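PDB 3RCN: beta-N-acetylhexosaminidase from Arthrobacter aurescens, which probably hydrolyses terminal non-reducing N-acetyl-D-hexosamine residues from N-acetyl-beta-D-hexosaminides, as a member of glycosyl hydrolase family 20. Local coordinates for residues P14-A19 against R129-K135; E23-D27 against V84-V88; L75-Y80 against S91-G97. Numbering follows the deposited sequence.

Interaction 1 (P14-A19 against R129-K135); sequences PWSFSA and RVSVEDK
Alternate residues of an antiparallel strand pair project to opposite faces, so that here Phe17 fills the space beside Val130 and Val132 on one face. Strand residues 16-19 and 129-134 run at 169° with axes 4.7 Å apart, in extended conformation. Ser16 faces Glu133 and Ser18 faces Ser131 as hydrogen-bonded pairs: Ser16 N to Glu133 O 3.0 Å, Glu133 N to Ser16 O 3.1 Å, Ser18 N to Ser131 O 3.0 Å, Ser131 N to Ser18 O 2.9 Å. Between and beyond them, Phe17 with Val132 and Ala19 with Val130 are non-hydrogen-bonded pairs. Phe17 (chi1 t) brings its ring against the two valines, CZ 3.7 Å from Val130 CG1 and CD2 3.8 Å from Val132 CG2, while Pro14 meets the other methyl of Val132 (Pro14 CB to Val132 CG1 3.5 Å). This apolar face belongs to the sheet of the N-terminal alpha/beta domain of family 20 enzymes, in which strand 16-26 is outermost. On the opposite face stand Ser16, Ser18, Ser131 and Glu133. Trp15 breaks the extended run with helical phi/psi (-71/-44), and its N donates to Asp134 OD1 (3.1 Å). Lys135 curls over the indole: its CD sits 3.6 Å from the centroid of the five-membered ring of Trp15 in a CH-pi contact, and its NZ 4.2 Å from that of the six-membered ring, a cation-pi pair. Asp134 OD1 and Trp15 NE1 also hydrogen-bond Trp483, its NE1 and O respectively.

Interaction 2 (E23-D27 against V84-V88); sequences ELELD and VSDAV
Leu24 reaches with its side chain across the turn formed by residues 84-88, overlapping every residue of it. Segment 23-27 is extended and belongs to strand 16-26, and the nearest CA atoms are those of Leu24 and Asp86, 6.9 Å apart. No hydrogen bond crosses; the leucine side chains, chiefly Leu24, bridge the gap to backbone and valine methyls. With chi1 t and chi2 p, Leu24 places CD1 3.5 Å from Ser85 O and 3.7 Å from Asp86 O, while CD2 lies 3.9 Å from Ala87 C and 4.0 Å from Val88 CG2. Closer to its root, Leu24 CB stands 4.3 Å from Val84 CG1. Leu26 (m, t) adds a looser touch, CD2 to Val88 CG2 at 4.4 Å. Ser85, Asp86 and Ala87 point their CA-to-CB bonds away, which leaves backbone to meet the leucine. Val88 and Leu26 continue inward onto helix 95-109, at Leu105 and Leu109. Strand 125-134 lies between strands 16-26 and 80-84 in the sheet, so the leucine spans a neighbour-but-one relationship at the sheet's end. The arrangement is that of a beta-hairpin, strands 80-84 and 88-92, whose tight connection is packed by a residue of the edge strand in an alpha/beta domain.

Interaction 3 (L75-Y80 against S91-G97); sequences LDAEAY and SAGGAAG
Residues 75-80 form a loop that turns and then enters a strand, while 91-97 leave a strand, pass two glycines and start a helix. Asp76 to Ala79 make a type I turn, closed by Ala79 N to Asp76 O (2.9 Å) and by an Asx turn, Glu78 N to Asp76 OD1 (2.8 Å). Tyr80 and Ala92 then face each other as an antiparallel non-hydrogen-bonded pair, CA atoms 4.2 Å apart, and Gly93 N gives a weak hydrogen bond to Ala79 O (3.4 Å). CA-H...O contacts fill the remaining gaps: Gly93 CA lies 3.6 Å from Leu75 O and 3.5 Å from Asp76 O, and Tyr80 CA is 3.0 Å from Ser91 O. The fit depends on missing side chains. A CB on Gly93 would collide with the Leu75 and Asp76 carbonyls, and one on Gly97 with those of Ala77 and Ala79; Gly97 CA can thus come within 3.7 Å of Glu78 C. Among side chains, Leu75 (m, t) rests CD1 3.8 Å from Ala92 CA and 3.7 Å from Ser91 O. Tyr80 (chi1 p) sets CB 4.0 Å from Ala92 CB and 3.4 Å from Gly97 O, its hydroxyl bonding Thr104 of the helix. Glu78 CG approaches Ala96 CB at 4.1 Å, and its carboxylate goes on to a salt bridge with Arg141 and a hydrogen bond with Asn170. Gly94 holds the N-cap position of helix 95-109. The whole is a strand-to-helix junction, with a turn nested against the glycine-rich start of the helix in an alpha/beta domain.

In the fold
All three contacts lie in the N-terminal alpha/beta domain and reach one sheet, away from the predicted proton donor Glu316. Interaction 1 zips strand 16-26 to strand 125-134 by backbone pairing; interaction 2 joins that edge strand to a hairpin turn by leucine side chains against backbone and valine methyls, with no hydrogen bond across. Interaction 3, at the hairpin's other end, works by close backbone approach at glycines. All are partly buried: Val130 and Val132 beside exposed Glu133, Leu26 and Val88 beside Asp86, Tyr80 and Gly97 beside Ala77. Val130 O and Val84 N, 3.0 Å apart, are probably hydrogen-bonded, joining 1 and 2; a weak hydrogen bond of Asp134 OD2 and Tyr80 OH, 2.7 Å, joins 1 and 3.

Interaction 1 (P14-A19 against R129-K135)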
loop_
_atom_site.group_PDB
_atom_site.type_symbol
_atom_site.label_atom_id
_atom_site.label_comp_id
_atom_site.label_asym_id
_atom_site.label_seq_id
_atom_site.Cartn_x
_atom_site.Cartn_y
_atom_site.Cartn_z
ATOM N N PRO A 14 -16.197 10.978 -21.594
ATOM C CA PRO A 14 -17.653 10.910 -21.396
ATOM C C PRO A 14 -18.376 10.881 -22.737
ATOM O O PRO A 14 -17.778 11.192 -23.763
ATOM C CB PRO A 14 -17.982 12.221 -20.671
ATOM C CG PRO A 14 -16.671 12.872 -20.371
ATOM C CD PRO A 14 -15.674 12.325 -21.325
ATOM N N TRP A 15 -19.649 10.511 -22.740
ATOM C CA TRP A 15 -20.371 10.407 -24.002
ATOM C C TRP A 15 -20.667 11.757 -24.651
ATOM O O TRP A 15 -20.480 11.907 -25.859
ATOM C CB TRP A 15 -21.612 9.528 -23.862
ATOM C CG TRP A 15 -21.264 8.074 -23.954
ATOM C CD1 TRP A 15 -20.427 7.377 -23.125
ATOM C CD2 TRP A 15 -21.728 7.137 -24.933
ATOM N NE1 TRP A 15 -20.349 6.065 -23.528
ATOM C CE2 TRP A 15 -21.139 5.891 -24.632
ATOM C CE3 TRP A 15 -22.588 7.229 -26.029
ATOM C CZ2 TRP A 15 -21.379 4.750 -25.389
ATOM C CZ3 TRP A 15 -22.830 6.090 -26.782
ATOM C CH2 TRP A 15 -22.226 4.869 -26.459
ATOM N N SER A 16 -21.112 12.736 -23.867
ATOM C CA SER A 16 -21.224 14.115 -24.368
ATOM C C SER A 16 -20.638 15.153 -23.404
ATOM O O SER A 16 -20.814 15.066 -22.188
ATOM C CB SER A 16 -22.672 14.469 -24.726
ATOM O OG SER A 16 -23.468 14.628 -23.565
ATOM N N PHE A 17 -19.933 16.132 -23.958
ATOM C CA PHE A 17 -19.263 17.153 -23.148
ATOM C C PHE A 17 -19.366 18.536 -23.786
ATOM O O PHE A 17 -19.093 18.697 -24.972
ATOM C CB PHE A 17 -17.794 16.771 -22.957
ATOM C CG PHE A 17 -16.974 17.809 -22.234
ATOM C CD1 PHE A 17 -16.338 18.829 -22.936
ATOM C CD2 PHE A 17 -16.814 17.757 -20.857
ATOM C CE1 PHE A 17 -15.560 19.791 -22.273
ATOM C CE2 PHE A 17 -16.050 18.716 -20.190
ATOM C CZ PHE A 17 -15.423 19.735 -20.904
ATOM N N SER A 18 -19.758 19.529 -22.993
ATOM C CA SER A 18 -19.756 20.926 -23.435
ATOM C C SER A 18 -19.208 21.860 -22.360
ATOM O O SER A 18 -19.610 21.792 -21.200
ATOM C CB SER A 18 -21.164 21.379 -23.817
ATOM O OG SER A 18 -21.231 22.798 -23.886
ATOM N N ALA A 19 -18.296 22.744 -22.742
ATOM C CA ALA A 19 -17.744 23.694 -21.783
ATOM C C ALA A 19 -18.532 24.998 -21.781
ATOM O O ALA A 19 -18.885 25.527 -22.837
ATOM C CB ALA A 19 -16.272 23.959 -22.064
ATOM N N ARG A 129 -16.741 25.497 -15.714
ATOM C CA ARG A 129 -18.171 25.297 -15.882
ATOM C C ARG A 129 -18.423 24.450 -17.118
ATOM O O ARG A 129 -18.042 24.825 -18.224
ATOM C CB ARG A 129 -18.917 26.632 -15.950
ATOM C CG ARG A 129 -18.970 27.357 -14.610
ATOM C CD ARG A 129 -19.993 28.480 -14.608
ATOM N NE ARG A 129 -20.015 29.189 -13.331
ATOM C CZ ARG A 129 -19.132 30.128 -12.985
ATOM N NH1 ARG A 129 -18.152 30.460 -13.819
ATOM N NH2 ARG A 129 -19.218 30.734 -11.803
ATOM N N VAL A 130 -19.052 23.296 -16.911
ATOM C CA VAL A 130 -19.318 22.352 -17.992
ATOM C C VAL A 130 -20.657 21.651 -17.817
ATOM O O VAL A 130 -21.248 21.648 -16.732
ATOM C CB VAL A 130 -18.250 21.241 -18.068
ATOM C CG1 VAL A 130 -16.880 21.824 -18.274
ATOM C CG2 VAL A 130 -18.285 20.386 -16.813
ATOM N N SER A 131 -21.125 21.049 -18.901
ATOM C CA SER A 131 -22.252 20.135 -18.851
ATOM C C SER A 131 -21.763 18.807 -19.396
ATOM O O SER A 131 -21.228 18.747 -20.507
ATOM C CB SER A 131 -23.402 20.655 -19.712
ATOM O OG SER A 131 -23.531 22.060 -19.593
ATOM N N VAL A 132 -21.930 17.745 -18.613
ATOM C CA VAL A 132 -21.551 16.406 -19.053
ATOM C C VAL A 132 -22.717 15.429 -18.950
ATOM O O VAL A 132 -23.451 15.426 -17.966
ATOM C CB VAL A 132 -20.384 15.847 -18.226
ATOM C CG1 VAL A 132 -19.903 14.518 -18.814
ATOM C CG2 VAL A 132 -19.258 16.846 -18.152
ATOM N N GLU A 133 -22.876 14.597 -19.970
ATOM C CA GLU A 133 -23.843 13.503 -19.924
ATOM C C GLU A 133 -23.142 12.197 -20.261
ATOM O O GLU A 133 -22.475 12.091 -21.294
ATOM C CB GLU A 133 -25.009 13.759 -20.878
ATOM C CG GLU A 133 -25.975 14.818 -20.377
ATOM C CD GLU A 133 -26.996 15.229 -21.418
ATOM O OE1 GLU A 133 -27.241 14.436 -22.355
ATOM O OE2 GLU A 133 -27.547 16.349 -21.298
ATOM N N ASP A 134 -23.296 11.204 -19.387
ATOM C CA ASP A 134 -22.439 10.032 -19.437
ATOM C C ASP A 134 -23.134 8.726 -19.047
ATOM O O ASP A 134 -23.944 8.696 -18.119
ATOM C CB ASP A 134 -21.243 10.261 -18.513
ATOM C CG ASP A 134 -19.974 9.632 -19.039
ATOM O OD1 ASP A 134 -20.040 8.939 -20.075
ATOM O OD2 ASP A 134 -18.914 9.830 -18.414
ATOM N N LYS A 135 -22.811 7.655 -19.772
ATOM C CA LYS A 135 -23.231 6.299 -19.437
ATOM C C LYS A 135 -22.155 5.299 -19.870
ATOM O O LYS A 135 -21.313 5.626 -20.703
ATOM C CB LYS A 135 -24.586 5.965 -20.075
ATOM C CG LYS A 135 -24.510 5.379 -21.482
ATOM C CD LYS A 135 -24.192 6.423 -22.544
ATOM C CE LYS A 135 -25.343 6.554 -23.535
ATOM N NZ LYS A 135 -25.793 5.220 -24.061
#

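Interaction 2 (E23-D27 against V84-V88)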
loop_
_atom_site.group_PDB
_atom_site.type_symbol
_atom_site.label_atom_id
_atom_site.label_comp_id
_atom_site.label_asym_id
_atom_site.label_seq_id
_atom_site.Cartn_x
_atom_site.Cartn_y
_atom_site.Cartn_z
ATOM N N GLU A 23 -15.120 29.594 -14.311
ATOM C CA GLU A 23 -14.789 28.641 -13.261
ATOM C C GLU A 23 -15.645 28.939 -12.035
ATOM O O GLU A 23 -15.760 30.095 -11.621
ATOM C CB GLU A 23 -13.315 28.789 -12.872
ATOM C CG GLU A 23 -12.313 28.585 -14.006
ATOM C CD GLU A 23 -11.622 27.222 -13.952
ATOM O OE1 GLU A 23 -11.618 26.589 -12.875
ATOM O OE2 GLU A 23 -11.080 26.776 -14.988
ATOM N N LEU A 24 -16.248 27.909 -11.454
ATOM C CA LEU A 24 -16.916 28.059 -10.167
ATOM C C LEU A 24 -15.900 27.744 -9.089
ATOM O O LEU A 24 -15.225 26.714 -9.157
ATOM C CB LEU A 24 -18.100 27.108 -10.044
ATOM C CG LEU A 24 -18.719 27.045 -8.650
ATOM C CD1 LEU A 24 -19.542 28.282 -8.379
ATOM C CD2 LEU A 24 -19.585 25.815 -8.529
ATOM N N GLU A 25 -15.777 28.636 -8.109
ATOM C CA GLU A 25 -14.802 28.463 -7.041
ATOM C C GLU A 25 -15.435 27.805 -5.828
ATOM O O GLU A 25 -16.493 28.228 -5.357
ATOM C CB GLU A 25 -14.201 29.805 -6.623
ATOM C CG GLU A 25 -12.816 30.077 -7.186
ATOM C CD GLU A 25 -12.817 31.223 -8.179
ATOM O OE1 GLU A 25 -12.543 30.979 -9.376
ATOM O OE2 GLU A 25 -13.095 32.369 -7.761
ATOM N N LEU A 26 -14.768 26.772 -5.324
ATOM C CA LEU A 26 -15.210 26.081 -4.125
ATOM C C LEU A 26 -14.310 26.453 -2.969
ATOM O O LEU A 26 -13.102 26.275 -3.037
ATOM C CB LEU A 26 -15.144 24.573 -4.320
ATOM C CG LEU A 26 -15.789 23.969 -5.559
ATOM C CD1 LEU A 26 -15.514 22.488 -5.550
ATOM C CD2 LEU A 26 -17.278 24.247 -5.602
ATOM N N ASP A 27 -14.912 26.974 -1.909
ATOM C CA ASP A 27 -14.188 27.327 -0.699
ATOM C C ASP A 27 -14.305 26.216 0.341
ATOM O O ASP A 27 -14.914 25.183 0.098
ATOM C CB ASP A 27 -14.722 28.641 -0.134
ATOM C CG ASP A 27 -16.224 28.669 -0.070
ATOM O OD1 ASP A 27 -16.795 27.897 0.726
ATOM O OD2 ASP A 27 -16.840 29.460 -0.817
ATOM N N VAL A 84 -22.259 22.248 -14.012
ATOM C CA VAL A 84 -21.517 23.268 -13.266
ATOM C C VAL A 84 -22.046 24.693 -13.542
ATOM O O VAL A 84 -22.050 25.178 -14.671
ATOM C CB VAL A 84 -20.015 23.174 -13.556
ATOM C CG1 VAL A 84 -19.212 23.727 -12.389
ATOM C CG2 VAL A 84 -19.633 21.728 -13.814
ATOM N N SER A 85 -22.404 25.366 -12.457
ATOM C CA SER A 85 -23.377 26.459 -12.389
ATOM C C SER A 85 -22.972 27.277 -11.178
ATOM O O SER A 85 -21.800 27.300 -10.813
ATOM C CB SER A 85 -24.797 25.945 -12.195
ATOM O OG SER A 85 -25.311 25.408 -13.393
ATOM N N ASP A 86 -23.906 28.058 -10.652
ATOM C CA ASP A 86 -23.760 28.574 -9.288
ATOM C C ASP A 86 -23.433 27.433 -8.278
ATOM O O ASP A 86 -22.945 27.691 -7.164
ATOM C CB ASP A 86 -25.030 29.323 -8.859
ATOM C CG ASP A 86 -26.242 28.398 -8.705
ATOM O OD1 ASP A 86 -26.745 27.884 -9.731
ATOM O OD2 ASP A 86 -26.701 28.198 -7.554
ATOM N N ALA A 87 -23.744 26.188 -8.651
ATOM C CA ALA A 87 -23.371 24.998 -7.867
ATOM C C ALA A 87 -22.928 23.817 -8.741
ATOM O O ALA A 87 -23.061 23.840 -9.968
ATOM C CB ALA A 87 -24.510 24.576 -6.943
ATOM N N VAL A 88 -22.376 22.792 -8.102
ATOM C CA VAL A 88 -22.044 21.551 -8.793
ATOM C C VAL A 88 -23.186 20.549 -8.644
ATOM O O VAL A 88 -23.447 20.062 -7.548
ATOM C CB VAL A 88 -20.761 20.943 -8.210
ATOM C CG1 VAL A 88 -20.539 19.526 -8.725
ATOM C CG2 VAL A 88 -19.577 21.843 -8.532
#

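Interaction 3 (L75-Y80 against S91-G97)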
loop_
_atom_site.group_PDB
_atom_site.type_symbol
_atom_site.label_atom_id
_atom_site.label_comp_id
_atom_site.label_asym_id
_atom_site.label_seq_id
_atom_site.Cartn_x
_atom_site.Cartn_y
_atom_site.Cartn_z
ATOM N N LEU A 75 -32.696 8.445 -16.004
ATOM C CA LEU A 75 -31.358 7.963 -16.356
ATOM C C LEU A 75 -31.155 6.491 -15.989
ATOM O O LEU A 75 -31.739 5.998 -15.025
ATOM C CB LEU A 75 -30.292 8.798 -15.645
ATOM C CG LEU A 75 -30.229 10.289 -15.960
ATOM C CD1 LEU A 75 -29.597 11.037 -14.808
ATOM C CD2 LEU A 75 -29.443 10.505 -17.233
ATOM N N ASP A 76 -30.309 5.795 -16.738
ATOM C CA ASP A 76 -29.829 4.477 -16.301
ATOM C C ASP A 76 -29.093 4.541 -14.954
ATOM O O ASP A 76 -28.508 5.572 -14.589
ATOM C CB ASP A 76 -28.908 3.842 -17.351
ATOM C CG ASP A 76 -28.270 2.538 -16.858
ATOM O OD1 ASP A 76 -27.064 2.545 -16.510
ATOM O OD2 ASP A 76 -28.983 1.504 -16.810
ATOM N N ALA A 77 -29.131 3.432 -14.219
ATOM C CA ALA A 77 -28.484 3.329 -12.908
ATOM C C ALA A 77 -26.995 3.701 -12.876
ATOM O O ALA A 77 -26.540 4.279 -11.903
ATOM C CB ALA A 77 -28.688 1.933 -12.319
ATOM N N GLU A 78 -26.235 3.339 -13.908
ATOM C CA GLU A 78 -24.801 3.655 -13.956
ATOM C C GLU A 78 -24.539 4.954 -14.699
ATOM O O GLU A 78 -23.396 5.327 -14.924
ATOM C CB GLU A 78 -23.986 2.531 -14.602
ATOM C CG GLU A 78 -23.715 1.322 -13.709
ATOM C CD GLU A 78 -22.573 0.449 -14.230
ATOM O OE1 GLU A 78 -22.570 0.135 -15.442
ATOM O OE2 GLU A 78 -21.674 0.088 -13.429
ATOM N N ALA A 79 -25.606 5.634 -15.092
ATOM C CA ALA A 79 -25.504 6.842 -15.900
ATOM C C ALA A 79 -25.664 8.102 -15.043
ATOM O O ALA A 79 -26.349 8.088 -14.022
ATOM C CB ALA A 79 -26.546 6.820 -17.034
ATOM N N TYR A 80 -24.993 9.178 -15.430
ATOM C CA TYR A 80 -25.125 10.429 -14.700
ATOM C C TYR A 80 -25.068 11.636 -15.626
ATOM O O TYR A 80 -24.616 11.554 -16.766
ATOM C CB TYR A 80 -24.020 10.558 -13.648
ATOM C CG TYR A 80 -22.688 10.790 -14.289
ATOM C CD1 TYR A 80 -21.881 9.717 -14.646
ATOM C CD2 TYR A 80 -22.258 12.071 -14.588
ATOM C CE1 TYR A 80 -20.675 9.909 -15.265
ATOM C CE2 TYR A 80 -21.044 12.274 -15.213
ATOM C CZ TYR A 80 -20.255 11.185 -15.540
ATOM O OH TYR A 80 -19.048 11.364 -16.160
ATOM N N SER A 91 -26.629 14.638 -11.392
ATOM C CA SER A 91 -27.849 13.816 -11.500
ATOM C C SER A 91 -27.502 12.374 -11.878
ATOM O O SER A 91 -26.697 12.141 -12.782
ATOM C CB SER A 91 -28.785 14.374 -12.583
ATOM O OG SER A 91 -29.055 15.752 -12.406
ATOM N N ALA A 92 -28.120 11.402 -11.219
ATOM C CA ALA A 92 -27.902 10.009 -11.601
ATOM C C ALA A 92 -29.149 9.133 -11.402
ATOM O O ALA A 92 -30.065 9.506 -10.659
ATOM C CB ALA A 92 -26.691 9.433 -10.850
ATOM N N GLY A 93 -29.184 7.977 -12.066
ATOM C CA GLY A 93 -30.287 7.034 -11.902
ATOM C C GLY A 93 -30.125 6.142 -10.676
ATOM O O GLY A 93 -31.064 5.480 -10.224
ATOM N N GLY A 94 -28.915 6.127 -10.131
ATOM C CA GLY A 94 -28.627 5.350 -8.943
ATOM C C GLY A 94 -27.300 5.710 -8.288
ATOM O O GLY A 94 -26.575 6.592 -8.748
ATOM N N ALA A 95 -27.000 5.010 -7.202
ATOM C CA ALA A 95 -25.770 5.191 -6.465
ATOM C C ALA A 95 -24.538 5.096 -7.363
ATOM O O ALA A 95 -23.699 6.008 -7.374
ATOM C CB ALA A 95 -25.689 4.184 -5.350
ATOM N N ALA A 96 -24.425 4.003 -8.109
ATOM C CA ALA A 96 -23.285 3.826 -8.995
ATOM C C ALA A 96 -23.134 4.998 -9.961
ATOM O O ALA A 96 -22.019 5.437 -10.240
ATOM C CB ALA A 96 -23.394 2.524 -9.758
ATOM N N GLY A 97 -24.250 5.509 -10.470
ATOM C CA GLY A 97 -24.204 6.635 -11.384
ATOM C C GLY A 97 -23.622 7.864 -10.712
ATOM O O GLY A 97 -22.740 8.534 -11.257
#